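Long-range contact in protein secretion chaperonin CsaA (PDB 5ZDI), which probably binds tRNA through an OB-fold domain and is thought to act as a protein-secretion chaperone: residues G42-S47 with I78-V83. Sequence-based numbering, arbitrary orientation.
Sequences GYKNSS and ISEVLV
Residues 43-47 run nearly perpendicular to 78-83 (88° between their end-to-end directions), where strand 77-88 is interrupted, with Ser46 and Ser79 closest, their CA atoms 4.4 Å apart. Both belong to the curled antiparallel sheet of the OB-fold, putative tRNA-binding domain, but the two strands are not ladder partners; a few backbone bonds, side-chain bonds and waters join them. Asn45 is gripped at both ends of its backbone by Glu80: Glu80 N donates to Asn45 O at 2.8 Å, while Asn45 N gives a nearly straight bond of 2.9 Å to the anti lone pair of Glu80 OE1. The Glu80 chain, extended beyond CG, runs beside the Asn45 side chain and crosses that of Lys44. CB and CG of Lys44 rest on Val81 CG1, and the bend at chi2 turns CD to Glu80 OE1; its NZ stops short of a salt bridge and reaches Glu80 OE2 through a water. Another water joins Asn45 ND2 to Ile78 O. Deeper in, Ser46 OG, anti to its backbone N (chi1 -169°), donates to Val81 O at 2.7 Å from above the carbonyl plane, and its CB packs on Val81 CG2. Val83, which also packs on Leu33 and Ile35 of strand 31-36, brings CG2 to 3.7 Å from Ser46 OG. At the far end the buried Ser79 OG accepts the Ser47 N-H in a bond of 3.0 Å and 170°.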
loop_
_atom_site.group_PDB
_atom_site.type_symbol
_atom_site.label_atom_id
_atom_site.label_comp_id
_atom_site.label_asym_id
_atom_site.label_seq_id
_atom_site.Cartn_x
_atom_site.Cartn_y
_atom_site.Cartn_z
ATOM N N GLY A 42 -18.679 4.038 3.497
ATOM C CA GLY A 42 -18.819 5.165 4.408
ATOM C C GLY A 42 -17.632 5.383 5.325
ATOM O O GLY A 42 -16.484 5.215 4.878
ATOM N N TYR A 43 -17.918 5.786 6.585
ATOM C CA TYR A 43 -16.862 6.109 7.552
ATOM C C TYR A 43 -16.458 4.916 8.371
ATOM O O TYR A 43 -17.299 4.118 8.800
ATOM C CB TYR A 43 -17.353 7.218 8.503
ATOM C CG TYR A 43 -17.453 8.539 7.815
ATOM C CD1 TYR A 43 -16.356 9.383 7.714
ATOM C CD2 TYR A 43 -18.630 8.951 7.205
ATOM C CE1 TYR A 43 -16.433 10.615 7.053
ATOM C CE2 TYR A 43 -18.684 10.165 6.523
ATOM C CZ TYR A 43 -17.607 11.005 6.495
ATOM O OH TYR A 43 -17.748 12.209 5.820
ATOM N N LYS A 44 -15.166 4.792 8.672
ATOM C CA LYS A 44 -14.673 3.758 9.550
ATOM C C LYS A 44 -13.646 4.449 10.441
ATOM O O LYS A 44 -12.934 5.381 10.007
ATOM C CB LYS A 44 -14.012 2.639 8.785
ATOM C CG LYS A 44 -14.853 1.839 7.788
ATOM C CD LYS A 44 -15.874 1.005 8.531
ATOM C CE LYS A 44 -16.899 0.392 7.547
ATOM N NZ LYS A 44 -18.083 -0.177 8.327
ATOM N N ASN A 45 -13.504 3.912 11.626
ATOM C CA ASN A 45 -12.547 4.380 12.595
ATOM C C ASN A 45 -11.357 3.467 12.598
ATOM O O ASN A 45 -11.432 2.259 12.293
ATOM C CB ASN A 45 -13.158 4.378 13.994
ATOM C CG ASN A 45 -14.260 5.419 14.179
ATOM O OD1 ASN A 45 -14.289 6.510 13.550
ATOM N ND2 ASN A 45 -15.168 5.076 15.057
ATOM N N SER A 46 -10.213 4.017 12.989
ATOM C CA SER A 46 -8.961 3.288 13.053
ATOM C C SER A 46 -8.125 3.822 14.186
ATOM O O SER A 46 -8.126 5.028 14.447
ATOM C CB SER A 46 -8.188 3.391 11.754
ATOM O OG SER A 46 -7.135 2.468 11.789
ATOM N N SER A 47 -7.449 2.935 14.865
ATOM C CA SER A 47 -6.310 3.288 15.724
ATOM C C SER A 47 -4.995 3.241 14.968
ATOM O O SER A 47 -4.680 2.237 14.333
ATOM C CB SER A 47 -6.241 2.360 16.953
ATOM O OG SER A 47 -5.088 2.665 17.737
ATOM N N ILE A 78 -13.172 0.753 19.090
ATOM C CA ILE A 78 -13.146 -0.282 18.056
ATOM C C ILE A 78 -12.463 0.269 16.807
ATOM O O ILE A 78 -12.984 1.186 16.156
ATOM C CB ILE A 78 -14.573 -0.767 17.714
ATOM C CG1 ILE A 78 -15.228 -1.333 18.969
ATOM C CG2 ILE A 78 -14.528 -1.811 16.617
ATOM C CD1 ILE A 78 -16.707 -1.594 18.788
ATOM N N SER A 79 -11.365 -0.384 16.471
ATOM C CA SER A 79 -10.587 -0.075 15.284
ATOM C C SER A 79 -11.125 -0.991 14.187
ATOM O O SER A 79 -11.003 -2.209 14.279
ATOM C CB SER A 79 -9.139 -0.286 15.504
ATOM O OG SER A 79 -8.422 0.110 14.345
ATOM N N GLU A 80 -11.644 -0.373 13.139
ATOM C CA GLU A 80 -12.387 -1.062 12.076
ATOM C C GLU A 80 -11.581 -1.335 10.850
ATOM O O GLU A 80 -11.986 -2.166 10.027
ATOM C CB GLU A 80 -13.596 -0.304 11.687
ATOM C CG GLU A 80 -14.602 -0.211 12.831
ATOM C CD GLU A 80 -15.755 0.776 12.519
ATOM O OE1 GLU A 80 -15.546 1.985 12.212
ATOM O OE2 GLU A 80 -16.930 0.328 12.636
ATOM N N VAL A 81 -10.528 -0.544 10.654
ATOM C CA VAL A 81 -9.619 -0.725 9.465
ATOM C C VAL A 81 -8.160 -0.561 9.921
ATOM O O VAL A 81 -7.893 0.045 10.953
ATOM C CB VAL A 81 -9.880 0.295 8.338
ATOM C CG1 VAL A 81 -11.291 0.154 7.775
ATOM C CG2 VAL A 81 -9.638 1.728 8.802
ATOM N N LEU A 82 -7.247 -1.084 9.101
ATOM C CA LEU A 82 -5.799 -0.993 9.349
ATOM C C LEU A 82 -5.254 -0.040 8.298
ATOM O O LEU A 82 -5.300 -0.377 7.083
ATOM C CB LEU A 82 -5.125 -2.351 9.170
ATOM C CG LEU A 82 -3.575 -2.398 9.303
ATOM C CD1 LEU A 82 -3.152 -2.026 10.713
ATOM C CD2 LEU A 82 -3.018 -3.667 8.738
ATOM N N VAL A 83 -4.692 1.056 8.753
ATOM C CA VAL A 83 -4.062 2.029 7.897
ATOM C C VAL A 83 -2.620 1.555 7.611
ATOM O O VAL A 83 -1.927 1.161 8.540
ATOM C CB VAL A 83 -4.058 3.389 8.521
ATOM C CG1 VAL A 83 -3.368 4.424 7.596
ATOM C CG2 VAL A 83 -5.479 3.827 8.718
HETATM O O HOH W 1 -17.471 3.925 12.081
HETATM O O HOH W 2 -18.895 0.957 10.675
HETATM O O HOH W 3 -15.120 2.597 16.392
HETATM O O HOH W 4 -4.354 1.445 11.571
#